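Local atomic coordinates of probable TonB-dependent receptor (Pseudomonas aeruginosa, PDB entry 4K3F), a protein that probably serves as a periplasmic methionine-binding lipoprotein of the NlpA family, holding selenomethionine in a pocket between its two domains. Residues A8-P13 with N171-L176; F56-P61 with V197-A202. All coordinates share one frame; numbering follows the deposited sequence.

Contact 1: A8-P13 with N171-L176; sequences AATPVP and NTNYAL. With MSE (selenomethionine), chain B.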
loop_
_atom_site.group_PDB
_atom_site.type_symbol
_atom_site.label_atom_id
_atom_site.label_comp_id
_atom_site.label_asym_id
_atom_site.label_seq_id
_atom_site.Cartn_x
_atom_site.Cartn_y
_atom_site.Cartn_z
ATOM N N ALA A 8 12.320 5.845 -6.159
ATOM C CA ALA A 8 12.013 5.928 -4.724
ATOM C C ALA A 8 11.067 4.799 -4.327
ATOM O O ALA A 8 10.094 4.516 -5.036
ATOM C CB ALA A 8 11.329 7.243 -4.434
ATOM N N ALA A 9 11.292 4.203 -3.164
ATOM C CA ALA A 9 10.479 3.071 -2.721
ATOM C C ALA A 9 10.389 2.986 -1.221
ATOM O O ALA A 9 11.339 3.376 -0.540
ATOM C CB ALA A 9 11.080 1.788 -3.226
ATOM N N THR A 10 9.277 2.470 -0.711
ATOM C CA THR A 10 9.184 2.129 0.716
ATOM C C THR A 10 10.009 0.839 0.924
ATOM O O THR A 10 10.310 0.069 -0.006
ATOM C CB THR A 10 7.714 1.941 1.201
ATOM O OG1 THR A 10 6.973 1.265 0.165
ATOM C CG2 THR A 10 7.068 3.308 1.431
ATOM N N PRO A 11 10.475 0.619 2.148
ATOM C CA PRO A 11 11.515 -0.412 2.291
ATOM C C PRO A 11 11.038 -1.842 2.065
ATOM O O PRO A 11 11.768 -2.631 1.479
ATOM C CB PRO A 11 11.946 -0.255 3.758
ATOM C CG PRO A 11 11.627 1.143 4.087
ATOM C CD PRO A 11 10.343 1.418 3.374
ATOM N N VAL A 12 9.812 -2.156 2.491
ATOM C CA VAL A 12 9.316 -3.533 2.443
ATOM C C VAL A 12 7.851 -3.508 2.034
ATOM O O VAL A 12 7.052 -2.871 2.702
ATOM C CB VAL A 12 9.441 -4.278 3.813
ATOM C CG1 VAL A 12 8.944 -5.711 3.706
ATOM C CG2 VAL A 12 10.861 -4.270 4.349
ATOM N N PRO A 13 7.486 -4.209 0.956
ATOM C CA PRO A 13 8.288 -5.052 0.079
ATOM C C PRO A 13 9.026 -4.343 -1.036
ATOM O O PRO A 13 9.865 -4.967 -1.690
ATOM C CB PRO A 13 7.234 -5.989 -0.531
ATOM C CG PRO A 13 6.041 -5.122 -0.662
ATOM C CD PRO A 13 6.039 -4.339 0.640
ATOM N N ASN A 171 -1.651 -0.684 6.866
ATOM C CA ASN A 171 -1.129 -0.993 5.543
ATOM C C ASN A 171 -0.039 -2.035 5.675
ATOM O O ASN A 171 0.853 -1.963 6.557
ATOM C CB ASN A 171 -0.565 0.240 4.851
ATOM C CG ASN A 171 -1.633 1.263 4.540
ATOM O OD1 ASN A 171 -1.950 2.147 5.373
ATOM N ND2 ASN A 171 -2.235 1.133 3.381
ATOM N N THR A 172 -0.061 -2.991 4.761
ATOM C CA THR A 172 0.828 -4.167 4.904
ATOM C C THR A 172 2.330 -3.808 4.873
ATOM O O THR A 172 3.154 -4.405 5.581
ATOM C CB THR A 172 0.448 -5.196 3.832
ATOM O OG1 THR A 172 -0.864 -5.658 4.144
ATOM C CG2 THR A 172 1.429 -6.353 3.794
ATOM N N ASN A 173 2.735 -2.840 4.036
ATOM C CA ASN A 173 4.132 -2.436 4.016
ATOM C C ASN A 173 4.633 -2.036 5.392
ATOM O O ASN A 173 5.708 -2.480 5.811
ATOM C CB ASN A 173 4.427 -1.345 2.991
ATOM C CG ASN A 173 3.861 0.002 3.373
ATOM O OD1 ASN A 173 2.654 0.237 3.317
ATOM N ND2 ASN A 173 4.736 0.896 3.784
ATOM N N TYR A 174 3.789 -1.306 6.131
ATOM C CA TYR A 174 4.104 -0.915 7.475
ATOM C C TYR A 174 3.948 -2.080 8.473
ATOM O O TYR A 174 4.762 -2.222 9.369
ATOM C CB TYR A 174 3.291 0.292 7.927
ATOM C CG TYR A 174 3.661 1.570 7.207
ATOM C CD1 TYR A 174 4.985 1.994 7.130
ATOM C CD2 TYR A 174 2.702 2.343 6.606
ATOM C CE1 TYR A 174 5.352 3.144 6.478
ATOM C CE2 TYR A 174 3.027 3.518 5.960
ATOM C CZ TYR A 174 4.349 3.916 5.845
ATOM O OH TYR A 174 4.660 5.099 5.222
ATOM N N ALA A 175 2.925 -2.908 8.301
ATOM C CA ALA A 175 2.763 -4.080 9.141
ATOM C C ALA A 175 3.979 -5.036 9.096
ATOM O O ALA A 175 4.441 -5.488 10.129
ATOM C CB ALA A 175 1.501 -4.803 8.762
ATOM N N LEU A 176 4.475 -5.312 7.889
ATOM C CA LEU A 176 5.606 -6.203 7.679
ATOM C C LEU A 176 6.851 -5.586 8.297
ATOM O O LEU A 176 7.631 -6.282 8.880
ATOM C CB LEU A 176 5.814 -6.451 6.192
ATOM C CG LEU A 176 4.772 -7.303 5.466
ATOM C CD1 LEU A 176 5.040 -7.336 3.970
ATOM C CD2 LEU A 176 4.735 -8.705 6.043
HETATM N N MSE B 300 1.816 -0.519 0.077
HETATM C CA MSE B 300 0.622 0.247 0.538
HETATM C C MSE B 300 -0.582 -0.673 0.367
HETATM O O MSE B 300 -0.698 -1.342 -0.665
HETATM O OXT MSE B 300 -1.445 -0.738 1.250
HETATM C CB MSE B 300 0.432 1.549 -0.257
HETATM C CG MSE B 300 -0.756 2.350 0.220
HETATM SE SE MSE B 300 -1.046 3.902 -0.950
HETATM C CE MSE B 300 0.490 4.916 -0.524
HETATM O O HOH W 1 7.536 -0.523 4.024
#
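Val12 has CG1 anti to its backbone N (chi1 -179°), and this branch meets CB of Leu176 at 4.1 Å, the two side chains crossing at about a right angle. Asn173 has CG between its backbone N and carbonyl carbon (chi1 71°), which sends the amide out beyond the helix start, toward the ligand and water 1. Its ND2 lies over the centre of the Tyr174 ring, 3.4 Å above the plane. The CB of Asn173 is tight against Val12 O at 3.1 Å and packs more loosely on CD of Pro13. The peptide bond between Val12 and Pro13 is cis.

Water 1 joins the two segments. It is hydrogen-bonded to Val12 O at 2.7 Å and accepts from Asn173 ND2 at 3.1 Å, so an N-H of ND2 reaches residues 8-13 through the water, while OD1 faces the ligand. On the ligand side, OD1 takes a weak hydrogen bond from the amino N of selenomethionine at 3.4 Å. Its stronger partner is the hydroxyl of Tyr40.

The fold is that of a periplasmic binding protein. Strand 3-9 of the six-stranded sheet runs into helix 11-26 here, and helix 172-177 follows strand 167-170 of the five-stranded sheet. The contact therefore spans the two lobes beside the ligand. Asn171 sits at the N-cap position of its helix, but its side chain makes no capping bond. Its ND2 instead donates to the carboxylate OXT of selenomethionine at 2.9 Å, nearly straight at 169°. Tyr232 of helix 222-232 packs on both Val12 and Pro13.

Contact 2: F56-P61 with V197-A202; sequences FFQHQP and VNILVA. With MSE (selenomethionine), chain B.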
loop_
_atom_site.group_PDB
_atom_site.type_symbol
_atom_site.label_atom_id
_atom_site.label_comp_id
_atom_site.label_asym_id
_atom_site.label_seq_id
_atom_site.Cartn_x
_atom_site.Cartn_y
_atom_site.Cartn_z
ATOM N N PHE A 56 7.882 3.590 -6.455
ATOM C CA PHE A 56 7.205 2.297 -6.289
ATOM C C PHE A 56 6.840 2.145 -4.834
ATOM O O PHE A 56 7.652 1.753 -4.022
ATOM C CB PHE A 56 8.096 1.169 -6.814
ATOM C CG PHE A 56 7.497 -0.209 -6.679
ATOM C CD1 PHE A 56 6.172 -0.452 -7.002
ATOM C CD2 PHE A 56 8.264 -1.273 -6.265
ATOM C CE1 PHE A 56 5.631 -1.744 -6.879
ATOM C CE2 PHE A 56 7.722 -2.560 -6.154
ATOM C CZ PHE A 56 6.420 -2.796 -6.470
ATOM N N PHE A 57 5.582 2.478 -4.534
ATOM C CA PHE A 57 5.096 2.526 -3.132
ATOM C C PHE A 57 3.595 2.624 -2.973
ATOM O O PHE A 57 3.136 2.407 -1.894
ATOM C CB PHE A 57 5.721 3.653 -2.294
ATOM C CG PHE A 57 5.062 5.000 -2.488
ATOM C CD1 PHE A 57 5.305 5.747 -3.607
ATOM C CD2 PHE A 57 4.167 5.480 -1.545
ATOM C CE1 PHE A 57 4.688 7.012 -3.787
ATOM C CE2 PHE A 57 3.564 6.709 -1.716
ATOM C CZ PHE A 57 3.819 7.461 -2.833
ATOM N N GLN A 58 2.847 2.990 -4.001
ATOM C CA GLN A 58 1.414 3.382 -3.819
ATOM C C GLN A 58 0.527 2.585 -4.749
ATOM O O GLN A 58 1.020 1.920 -5.683
ATOM C CB GLN A 58 1.234 4.879 -4.086
ATOM C CG GLN A 58 1.273 5.226 -5.581
ATOM C CD GLN A 58 1.628 6.676 -5.794
ATOM O OE1 GLN A 58 0.954 7.588 -5.303
ATOM N NE2 GLN A 58 2.749 6.898 -6.429
ATOM N N HIS A 59 -0.777 2.645 -4.487
ATOM C CA HIS A 59 -1.763 2.091 -5.389
ATOM C C HIS A 59 -2.397 3.230 -6.196
ATOM O O HIS A 59 -2.136 4.405 -5.981
ATOM C CB HIS A 59 -2.814 1.240 -4.656
ATOM C CG HIS A 59 -3.389 1.866 -3.395
ATOM N ND1 HIS A 59 -4.117 3.051 -3.408
ATOM C CD2 HIS A 59 -3.351 1.475 -2.102
ATOM C CE1 HIS A 59 -4.510 3.342 -2.174
ATOM N NE2 HIS A 59 -4.070 2.384 -1.365
ATOM N N GLN A 60 -3.181 2.871 -7.188
ATOM C CA GLN A 60 -3.736 3.868 -8.119
ATOM C C GLN A 60 -4.709 4.808 -7.454
ATOM O O GLN A 60 -4.664 6.011 -7.719
ATOM C CB GLN A 60 -4.340 3.200 -9.371
ATOM C CG GLN A 60 -4.717 4.188 -10.474
ATOM C CD GLN A 60 -3.623 4.494 -11.453
ATOM O OE1 GLN A 60 -2.943 3.583 -11.970
ATOM N NE2 GLN A 60 -3.487 5.787 -11.785
ATOM N N PRO A 61 -5.610 4.299 -6.582
ATOM C CA PRO A 61 -6.458 5.282 -5.920
ATOM C C PRO A 61 -5.682 6.370 -5.188
ATOM O O PRO A 61 -6.020 7.544 -5.283
ATOM C CB PRO A 61 -7.312 4.441 -4.997
ATOM C CG PRO A 61 -7.390 3.104 -5.701
ATOM C CD PRO A 61 -6.062 2.907 -6.355
ATOM N N VAL A 197 -3.806 -2.656 -6.291
ATOM C CA VAL A 197 -2.533 -3.064 -6.848
ATOM C C VAL A 197 -1.533 -1.924 -6.721
ATOM O O VAL A 197 -1.851 -0.766 -6.983
ATOM C CB VAL A 197 -2.681 -3.470 -8.324
ATOM C CG1 VAL A 197 -1.344 -3.767 -8.954
ATOM C CG2 VAL A 197 -3.628 -4.647 -8.454
ATOM N N ASN A 198 -0.343 -2.247 -6.220
ATOM C CA ASN A 198 0.759 -1.277 -6.139
ATOM C C ASN A 198 1.440 -1.123 -7.495
ATOM O O ASN A 198 1.685 -2.109 -8.188
ATOM C CB ASN A 198 1.774 -1.696 -5.070
ATOM C CG ASN A 198 1.279 -1.392 -3.640
ATOM O OD1 ASN A 198 2.047 -0.945 -2.801
ATOM N ND2 ASN A 198 -0.057 -1.571 -3.391
ATOM N N ILE A 199 1.681 0.127 -7.869
ATOM C CA ILE A 199 2.111 0.466 -9.192
ATOM C C ILE A 199 3.473 1.169 -9.189
ATOM O O ILE A 199 3.800 1.963 -8.309
ATOM C CB ILE A 199 1.080 1.404 -9.851
ATOM C CG1 ILE A 199 0.625 2.509 -8.872
ATOM C CG2 ILE A 199 -0.144 0.591 -10.254
ATOM C CD1 ILE A 199 -0.176 3.623 -9.485
ATOM N N LEU A 200 4.195 0.926 -10.251
ATOM C CA LEU A 200 5.366 1.722 -10.588
ATOM C C LEU A 200 4.814 3.023 -11.190
ATOM O O LEU A 200 3.961 2.957 -12.067
ATOM C CB LEU A 200 6.200 0.999 -11.614
ATOM C CG LEU A 200 7.354 1.758 -12.244
ATOM C CD1 LEU A 200 8.408 2.018 -11.228
ATOM C CD2 LEU A 200 7.955 0.957 -13.397
ATOM N N VAL A 201 5.342 4.178 -10.778
ATOM C CA VAL A 201 4.806 5.493 -11.149
ATOM C C VAL A 201 5.949 6.324 -11.659
ATOM O O VAL A 201 7.075 6.294 -11.113
ATOM C CB VAL A 201 4.108 6.176 -9.915
ATOM C CG1 VAL A 201 3.772 7.639 -10.194
ATOM C CG2 VAL A 201 2.843 5.398 -9.624
ATOM N N ALA A 202 5.679 7.066 -12.713
ATOM C CA ALA A 202 6.701 7.935 -13.290
ATOM C C ALA A 202 6.044 9.161 -13.851
ATOM O O ALA A 202 5.029 9.583 -13.310
ATOM C CB ALA A 202 7.509 7.127 -14.317
HETATM N N MSE B 300 1.816 -0.519 0.077
HETATM C CA MSE B 300 0.622 0.247 0.538
HETATM C C MSE B 300 -0.582 -0.673 0.367
HETATM O O MSE B 300 -0.698 -1.342 -0.665
HETATM O OXT MSE B 300 -1.445 -0.738 1.250
HETATM C CB MSE B 300 0.432 1.549 -0.257
HETATM C CG MSE B 300 -0.756 2.350 0.220
HETATM SE SE MSE B 300 -1.046 3.902 -0.950
HETATM C CE MSE B 300 0.490 4.916 -0.524
HETATM O O HOH W 2 4.272 4.056 -6.669
HETATM O O HOH W 3 -4.265 0.220 -7.771
#
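The Phe56 ring turns its edge to strand 198-202, with Ile199 O in its plane 3.6 Å from CD1. The imidazole of His59 has the selenium of the ligand over one face, offset toward the rim, with NE2 3.4 Å from SE. The Phe57 ring has CB of Gln58 over the centre of one face, and the ligand methyl CE comes to it obliquely.

In this binding-protein fold, strands 54-59 and 198-202 are antiparallel neighbours in the six-stranded sheet. The pairing is loose, and the first strand turns a corner at Phe57. One direct backbone bond joins the segments: Ile199 N donates to Gln58 O at 2.9 Å. The same oxygen also receives a CA-H contact from Asn198. Water 2 fills in at the corner, accepting from Phe57 N and Gln58 NE2 and also hydrogen-bonded to Ile199 O. Water 3 links Gln60 N to Val197 O.

The Gln58 chain is extended beyond CG and reaches Val201, where NE2 lies 3.5 Å from CG2. That approach is packing only; the hydrogen bond of NE2 outside the segments goes to OD1 of Asn44. On Ile199, CG1 lies between the backbone N and carbonyl carbon (chi1 44°), close to Gln58 O, and CD1 packs against Gln60 OE1.

His59 is the N-cap of helix 60-70, its ND1 bonded to Tyr62 N, while NE2 bonds Asn112. Asn198 grips both ends of the amino acid group of selenomethionine. Its OD1 takes the amino N at 2.9 Å, and its ND2 donates to the carboxylate O at 2.8 Å with an angle of 160°.

Contacts 1 and 2 have centres about 12 Å apart and meet at neighbouring strands of the six-stranded sheet, 3-9 and 54-59. Ala8 O and Phe56 N, 2.8 Å apart, probably form a hydrogen bond. Ahead of it, Thr10 OG1 packs on Phe57 CB at 3.6 Å. Both contacts touch the same selenomethionine. Asn173 (weakly) and Asn198 both meet the amino N, and Asn171 and Asn198 both meet the carboxylate, with Glu83 and Arg115 as further hydrogen-bonding partners of the ligand. Phe57, Gln58 and His59 of contact 2 also lie against the selenium and methyl end. Along the chain the four segments alternate, so the two contacts cross.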